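Local atomic coordinates of acetate kinase (PDB entry 4H0O), a protein that probably converts acetate to acetyl phosphate and back, acting as a pyrophosphate-dependent member of the acetate kinase family. Residues Gly182-Ser187 against Ala208-Thr213; Thr155-Thr160 against Ser187-Ile192; Ile18-Ser23 against Asn388-Val393. One frame throughout, in Å; residues are numbered along the deposited sequence.

Contact 1 of 3, residues Gly182-Ser187 against Ala208-Thr213; sequences GFHGLS and ACHLGT
H184 and H210 lie ring on ring, a face-to-face histidine stack that joins the start of helix 185-195 to strand 205-211 in this ribonuclease H-like fold of the ASKHA superfamily. The planes are only 6° apart and the centroids 3.9 Å, so the rings are nearly parallel and largely overlapping, slipped slightly against each other. CD2 of H210 sits over the middle of the H184 ring, 3.7 Å from ND1 of H184, while CG of H184 lies over the H210 ring in turn. The methylene joins in: H184 CB stands 4.0 Å from the H210 centroid as a CH-pi contact. The two side chains arrive at about a right angle to each other. With chi1 at -178°, H210 carries CG anti to its own N and reaches away from the strand toward the helix.

H184 is the N-cap residue, and its backbone N donates to OD2 of D154, the predicted proton donor/acceptor. The imidazole itself is steadied by S217 OG at ND1. Since H184 is the predicted transition-state stabiliser, the stack and the S217 bond would together fix the tilt and rotation of a ring at the active site.

S187, one turn further along the helix, attends to the edge of the H210 ring, where its CB lies in the ring plane. Its hydroxyl also bonds N388 ND2. At that edge, S187 OG and H210 ND1 share a hydrogen bond of 3.0 Å, in which either may be the donor.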
# COMPACT_ATOMS: atom_id res chain seq x y z
N GLY B 182 3.02 -3.44 13.50
CA GLY B 182 3.07 -4.76 12.89
C GLY B 182 2.57 -5.80 13.87
O GLY B 182 2.75 -5.66 15.08
N PHE B 183 1.92 -6.85 13.36
CA PHE B 183 1.31 -7.84 14.23
C PHE B 183 1.61 -9.26 13.74
O PHE B 183 2.44 -9.42 12.84
CB PHE B 183 -0.20 -7.59 14.35
CG PHE B 183 -0.54 -6.22 14.88
CD1 PHE B 183 -0.58 -5.12 14.02
CD2 PHE B 183 -0.82 -6.02 16.22
CE1 PHE B 183 -0.88 -3.85 14.50
CE2 PHE B 183 -1.12 -4.75 16.71
CZ PHE B 183 -1.15 -3.67 15.85
N HIS B 184 0.96 -10.26 14.32
CA HIS B 184 1.26 -11.67 14.03
C HIS B 184 2.73 -11.99 14.30
O HIS B 184 3.28 -12.94 13.73
CB HIS B 184 0.90 -12.02 12.58
CG HIS B 184 -0.51 -11.71 12.20
ND1 HIS B 184 -0.86 -11.22 10.96
CD2 HIS B 184 -1.66 -11.81 12.90
CE1 HIS B 184 -2.17 -11.04 10.91
NE2 HIS B 184 -2.68 -11.39 12.07
N GLY B 185 3.35 -11.21 15.18
CA GLY B 185 4.78 -11.34 15.45
C GLY B 185 5.17 -12.70 16.01
O GLY B 185 6.21 -13.25 15.64
N LEU B 186 4.33 -13.24 16.88
CA LEU B 186 4.58 -14.53 17.51
C LEU B 186 4.52 -15.67 16.49
O LEU B 186 5.33 -16.60 16.53
CB LEU B 186 3.57 -14.77 18.63
CG LEU B 186 3.68 -13.81 19.82
CD1 LEU B 186 2.50 -13.98 20.77
CD2 LEU B 186 4.99 -14.03 20.56
N SER B 187 3.57 -15.58 15.57
CA SER B 187 3.45 -16.54 14.47
C SER B 187 4.72 -16.54 13.60
O SER B 187 5.26 -17.59 13.26
CB SER B 187 2.22 -16.21 13.64
OG SER B 187 2.13 -17.02 12.48
N ALA B 208 7.31 -14.11 4.63
CA ALA B 208 6.30 -14.98 5.23
C ALA B 208 4.91 -14.39 5.06
O ALA B 208 4.73 -13.18 5.21
CB ALA B 208 6.61 -15.22 6.68
N CYS B 209 3.93 -15.24 4.77
CA CYS B 209 2.55 -14.78 4.63
C CYS B 209 1.65 -15.43 5.67
O CYS B 209 1.33 -16.62 5.58
CB CYS B 209 2.04 -15.09 3.22
SG CYS B 209 3.09 -14.49 1.89
N HIS B 210 1.24 -14.65 6.66
CA HIS B 210 0.28 -15.11 7.65
C HIS B 210 -1.12 -14.89 7.10
O HIS B 210 -1.71 -13.82 7.27
CB HIS B 210 0.46 -14.35 8.97
CG HIS B 210 -0.45 -14.79 10.07
ND1 HIS B 210 0.01 -15.40 11.22
CD2 HIS B 210 -1.80 -14.70 10.21
CE1 HIS B 210 -1.02 -15.66 12.02
NE2 HIS B 210 -2.12 -15.25 11.42
N LEU B 211 -1.65 -15.89 6.41
CA LEU B 211 -2.96 -15.77 5.79
C LEU B 211 -4.02 -16.40 6.70
O LEU B 211 -4.34 -17.59 6.60
CB LEU B 211 -2.96 -16.41 4.39
CG LEU B 211 -1.89 -15.82 3.46
CD1 LEU B 211 -2.05 -16.30 2.02
CD2 LEU B 211 -1.89 -14.30 3.53
N GLY B 212 -4.57 -15.57 7.59
CA GLY B 212 -5.44 -16.05 8.65
C GLY B 212 -6.93 -15.94 8.39
O GLY B 212 -7.36 -15.44 7.35
N THR B 213 -7.72 -16.43 9.35
CA THR B 213 -9.17 -16.36 9.25
C THR B 213 -9.63 -14.98 9.71
O THR B 213 -10.69 -14.50 9.31
CB THR B 213 -9.84 -17.43 10.12
OG1 THR B 213 -11.25 -17.46 9.84
CG2 THR B 213 -9.63 -17.14 11.60

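Contact 2 of 3, residues Thr155-Thr160 against Ser187-Ile192; sequences TAFHST and SYEYVI
F157 lies against helix 185-195, its ring laid against the CB groups of Y188 and E189, and its side chain can be followed outward from the backbone. CB comes first and meets the carboxylate of E189, 3.4 Å from OE2. Because chi1 is -180°, CG stands anti to the backbone N and the ring swings forward onto the helix. There CD1 and CE1 run under the CB of E189, with F157 CD1 at 3.7 Å; that methylene lies over the ring face as a CH-pi contact, 4.1 Å from the centroid. Along the other side of the same ring, CD2 and CE2 meet the CB of Y188 obliquely, F157 CE2 at 3.7 Å. The F157 and E189 chains run antiparallel, so the glutamate tip ends beside the root of the phenylalanine.

That return brings OE2 back toward the loop, where one water takes the N-H of F157 at 3.0 Å and probably donates to E189 OE2, at a rather short distance.

H158 adds a smaller touch. The edge of its ring, at CE1, comes 3.9 Å from CD2 of Y188; the two rings meet at their edges with planes at 72°, neither lying over the other. S226 OG at ND1 and F183 O at NE2 hold the imidazole, while Y188 OH is bonded to S217 OG. The loop after strand 148-153, just past the predicted catalytic D154, is thus set against the helix mainly by carbon on carbon and CH-pi touches, while the E189 carboxylate probably reaches the F157 N-H through water.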
# COMPACT_ATOMS: atom_id res chain seq x y z
N THR B 155 3.50 -7.99 19.22
CA THR B 155 4.10 -6.86 18.51
C THR B 155 5.62 -6.80 18.66
O THR B 155 6.29 -6.04 17.95
CB THR B 155 3.51 -5.51 18.97
OG1 THR B 155 3.59 -5.41 20.40
CG2 THR B 155 2.06 -5.38 18.54
N ALA B 156 6.17 -7.59 19.57
CA ALA B 156 7.59 -7.52 19.93
C ALA B 156 8.57 -7.89 18.82
O ALA B 156 9.63 -7.28 18.69
CB ALA B 156 7.86 -8.34 21.18
N PHE B 157 8.22 -8.91 18.02
CA PHE B 157 9.11 -9.39 16.95
C PHE B 157 9.48 -8.28 15.97
O PHE B 157 10.55 -8.32 15.36
CB PHE B 157 8.46 -10.56 16.20
CG PHE B 157 9.31 -11.13 15.08
CD1 PHE B 157 10.56 -11.67 15.34
CD2 PHE B 157 8.84 -11.15 13.77
CE1 PHE B 157 11.34 -12.20 14.31
CE2 PHE B 157 9.60 -11.68 12.74
CZ PHE B 157 10.86 -12.20 13.01
N HIS B 158 8.61 -7.30 15.84
CA HIS B 158 8.80 -6.22 14.88
C HIS B 158 9.56 -5.02 15.46
O HIS B 158 9.58 -3.95 14.85
CB HIS B 158 7.45 -5.77 14.32
CG HIS B 158 6.67 -6.87 13.66
ND1 HIS B 158 7.15 -7.57 12.57
CD2 HIS B 158 5.45 -7.39 13.94
CE1 HIS B 158 6.25 -8.47 12.21
NE2 HIS B 158 5.21 -8.38 13.02
N SER B 159 10.18 -5.20 16.62
CA SER B 159 10.95 -4.13 17.24
C SER B 159 12.23 -3.83 16.45
O SER B 159 12.83 -2.77 16.61
CB SER B 159 11.30 -4.48 18.69
OG SER B 159 12.41 -5.35 18.76
N THR B 160 12.65 -4.77 15.61
CA THR B 160 13.87 -4.61 14.82
C THR B 160 13.65 -3.80 13.55
O THR B 160 14.61 -3.47 12.84
CB THR B 160 14.48 -5.97 14.44
OG1 THR B 160 13.50 -6.79 13.79
CG2 THR B 160 15.00 -6.68 15.67
N SER B 187 3.57 -15.58 15.57
CA SER B 187 3.45 -16.54 14.47
C SER B 187 4.72 -16.54 13.60
O SER B 187 5.26 -17.59 13.26
CB SER B 187 2.22 -16.21 13.64
OG SER B 187 2.13 -17.02 12.48
N TYR B 188 5.19 -15.34 13.26
CA TYR B 188 6.38 -15.18 12.43
C TYR B 188 7.64 -15.77 13.08
O TYR B 188 8.36 -16.54 12.45
CB TYR B 188 6.59 -13.71 12.08
CG TYR B 188 5.60 -13.18 11.07
CD1 TYR B 188 5.31 -13.90 9.92
CD2 TYR B 188 4.95 -11.97 11.27
CE1 TYR B 188 4.40 -13.43 9.00
CE2 TYR B 188 4.04 -11.49 10.34
CZ TYR B 188 3.77 -12.23 9.21
OH TYR B 188 2.86 -11.78 8.28
N GLU B 189 7.91 -15.40 14.33
CA GLU B 189 9.12 -15.90 14.99
C GLU B 189 9.05 -17.39 15.31
O GLU B 189 10.07 -18.05 15.44
CB GLU B 189 9.51 -15.06 16.22
CG GLU B 189 8.42 -14.85 17.24
CD GLU B 189 8.82 -13.83 18.30
OE1 GLU B 189 9.97 -13.91 18.79
OE2 GLU B 189 7.99 -12.95 18.64
N TYR B 190 7.83 -17.91 15.42
CA TYR B 190 7.66 -19.35 15.57
C TYR B 190 8.02 -20.07 14.28
O TYR B 190 8.73 -21.08 14.29
CB TYR B 190 6.23 -19.71 15.97
CG TYR B 190 6.00 -21.21 16.04
CD1 TYR B 190 6.37 -21.93 17.17
CD2 TYR B 190 5.42 -21.90 14.98
CE1 TYR B 190 6.16 -23.30 17.24
CE2 TYR B 190 5.22 -23.27 15.04
CZ TYR B 190 5.59 -23.96 16.17
OH TYR B 190 5.39 -25.32 16.25
N VAL B 191 7.50 -19.56 13.16
CA VAL B 191 7.76 -20.15 11.85
C VAL B 191 9.24 -20.08 11.50
O VAL B 191 9.84 -21.08 11.08
CB VAL B 191 6.92 -19.47 10.75
CG1 VAL B 191 7.41 -19.88 9.37
CG2 VAL B 191 5.45 -19.83 10.91
N ILE B 192 9.84 -18.90 11.68
CA ILE B 192 11.27 -18.72 11.48
C ILE B 192 12.09 -19.71 12.30
O ILE B 192 13.03 -20.34 11.79
CB ILE B 192 11.71 -17.28 11.82
CG1 ILE B 192 11.15 -16.30 10.80
CG2 ILE B 192 13.23 -17.17 11.86
CD1 ILE B 192 11.46 -16.69 9.36
O HOH W 1 6.30 -11.09 18.63

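Contact 3 of 3, residues Ile18-Ser23 against Asn388-Val393; sequences IFNVGS and NDEELV
N20, on the first strand of the N-terminal hairpin, reaches across to E391 in the opening turn of the C-terminal helix 390-402, and this pair is the tight part of the contact. Its ND2 donates to E391 OE2 at 2.7 Å. The bond is short but bent, 139° at the hydrogen: the oxygen is approached nearly head-on down its C-O bond, yet it lies 27° out of the asparagine amide plane. A fold in the glutamate, chi2 68°, brings the carboxylate round to the strand. Behind it the hydrocarbon part of E391 rests on I18, with E391 CG and I18 CG2 4.1 Å apart, and K29 of the neighbouring strand 26-31 touches the same side chain. I18 and E391 are both buried.

Toward solvent the contact slackens. E390 is exposed; its extended chain sends the carboxylate past the end of N20, almost perpendicular to the amide, and OE2 is 3.5 Å from N20 ND2, a weak hydrogen bond. D389, also exposed, leaves the strand alone and serves the helix instead. As N-cap it accepts from L392 N at OD2, 3.2 Å away, and more weakly from E391 N.

Both N20 and E390 are predicted magnesium ligands, with R97, a predicted substrate-binding residue, close to E390. One amide nitrogen therefore faces two carboxylates: closely the buried one, loosely the exposed one. The short bond probably stabilises the E391 carboxylate and helps set the rotation of the N20 amide, whose OD1 would be the atom to serve magnesium, while the weak link leaves E390 only loosely tied, as might suit a predicted metal ligand.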
# COMPACT_ATOMS: atom_id res chain seq x y z
N ILE B 18 -0.93 -23.14 29.19
CA ILE B 18 -1.13 -22.06 28.22
C ILE B 18 -2.60 -21.64 28.18
O ILE B 18 -3.49 -22.46 27.97
CB ILE B 18 -0.67 -22.46 26.80
CG1 ILE B 18 0.85 -22.36 26.68
CG2 ILE B 18 -1.30 -21.55 25.75
CD1 ILE B 18 1.56 -23.62 27.06
N PHE B 19 -2.85 -20.35 28.40
CA PHE B 19 -4.20 -19.81 28.29
C PHE B 19 -4.45 -19.20 26.92
O PHE B 19 -3.66 -18.38 26.44
CB PHE B 19 -4.45 -18.77 29.38
CG PHE B 19 -4.78 -19.36 30.73
CD1 PHE B 19 -5.91 -20.14 30.90
CD2 PHE B 19 -3.97 -19.11 31.83
CE1 PHE B 19 -6.22 -20.68 32.14
CE2 PHE B 19 -4.27 -19.64 33.07
CZ PHE B 19 -5.40 -20.43 33.22
N ASN B 20 -5.55 -19.59 26.29
CA ASN B 20 -5.95 -19.01 25.02
C ASN B 20 -7.29 -18.28 25.19
O ASN B 20 -8.35 -18.92 25.23
CB ASN B 20 -6.06 -20.09 23.95
CG ASN B 20 -6.16 -19.51 22.54
OD1 ASN B 20 -6.33 -18.30 22.36
ND2 ASN B 20 -6.07 -20.38 21.54
N VAL B 21 -7.24 -16.96 25.31
CA VAL B 21 -8.45 -16.16 25.49
C VAL B 21 -9.25 -16.10 24.19
O VAL B 21 -8.74 -15.63 23.16
CB VAL B 21 -8.13 -14.73 25.97
CG1 VAL B 21 -9.41 -13.93 26.13
CG2 VAL B 21 -7.38 -14.76 27.28
N GLY B 22 -10.49 -16.58 24.23
CA GLY B 22 -11.36 -16.52 23.07
C GLY B 22 -12.45 -15.48 23.23
O GLY B 22 -12.45 -14.71 24.20
N SER B 23 -13.40 -15.46 22.30
CA SER B 23 -14.47 -14.47 22.33
C SER B 23 -15.60 -14.84 23.29
O SER B 23 -16.01 -14.03 24.12
CB SER B 23 -15.02 -14.23 20.92
OG SER B 23 -15.40 -15.45 20.30
N ASN B 388 1.68 -23.17 12.28
CA ASN B 388 1.80 -22.17 13.33
C ASN B 388 0.69 -22.28 14.37
O ASN B 388 0.05 -21.28 14.72
CB ASN B 388 1.81 -20.75 12.73
CG ASN B 388 0.50 -20.41 12.04
OD1 ASN B 388 -0.16 -21.28 11.46
ND2 ASN B 388 0.10 -19.14 12.11
N ASP B 389 0.45 -23.50 14.85
CA ASP B 389 -0.58 -23.74 15.87
C ASP B 389 -0.44 -22.79 17.05
O ASP B 389 0.64 -22.68 17.65
CB ASP B 389 -0.55 -25.19 16.34
CG ASP B 389 -1.40 -25.43 17.58
OD1 ASP B 389 -2.61 -25.69 17.43
OD2 ASP B 389 -0.86 -25.35 18.70
N GLU B 390 -1.53 -22.10 17.38
CA GLU B 390 -1.55 -21.06 18.40
C GLU B 390 -0.86 -21.42 19.72
O GLU B 390 -0.10 -20.61 20.27
CB GLU B 390 -2.99 -20.64 18.70
CG GLU B 390 -3.71 -19.95 17.56
CD GLU B 390 -5.02 -19.33 18.01
OE1 GLU B 390 -5.04 -18.11 18.30
OE2 GLU B 390 -6.03 -20.06 18.06
N GLU B 391 -1.12 -22.61 20.23
CA GLU B 391 -0.59 -23.00 21.54
C GLU B 391 0.91 -23.26 21.50
O GLU B 391 1.64 -22.82 22.39
CB GLU B 391 -1.33 -24.22 22.09
CG GLU B 391 -2.69 -23.89 22.66
CD GLU B 391 -3.68 -23.47 21.60
OE1 GLU B 391 -3.61 -24.00 20.47
OE2 GLU B 391 -4.53 -22.59 21.89
N LEU B 392 1.37 -23.97 20.47
CA LEU B 392 2.80 -24.24 20.30
C LEU B 392 3.57 -22.93 20.17
O LEU B 392 4.71 -22.83 20.63
CB LEU B 392 3.04 -25.13 19.08
CG LEU B 392 2.35 -26.49 19.07
CD1 LEU B 392 2.72 -27.29 17.83
CD2 LEU B 392 2.69 -27.27 20.32
N VAL B 393 2.95 -21.94 19.54
CA VAL B 393 3.55 -20.62 19.35
C VAL B 393 3.85 -19.94 20.69
O VAL B 393 4.94 -19.39 20.88
CB VAL B 393 2.66 -19.72 18.48
CG1 VAL B 393 3.13 -18.28 18.54
CG2 VAL B 393 2.65 -20.20 17.04

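In the fold
Contacts 1 and 2 use two sides of helix 185-195 and share S187; contact 3 belongs to the first sheet and the C-terminal helix 390-402, which packs on that same helix where V393 meets Y190. All three are partly buried. Contact 1 lies nearest the middle of the chain and depends on stacked imidazoles, contact 2 buries the most surface and is chiefly apolar, and contact 3, with one exposed edge, is mostly amide-to-carboxylate bonding. Single polar bridges from the residues of contact 1 reach the other two contacts. Contacts 1 and 3 each hold predicted active-site residues.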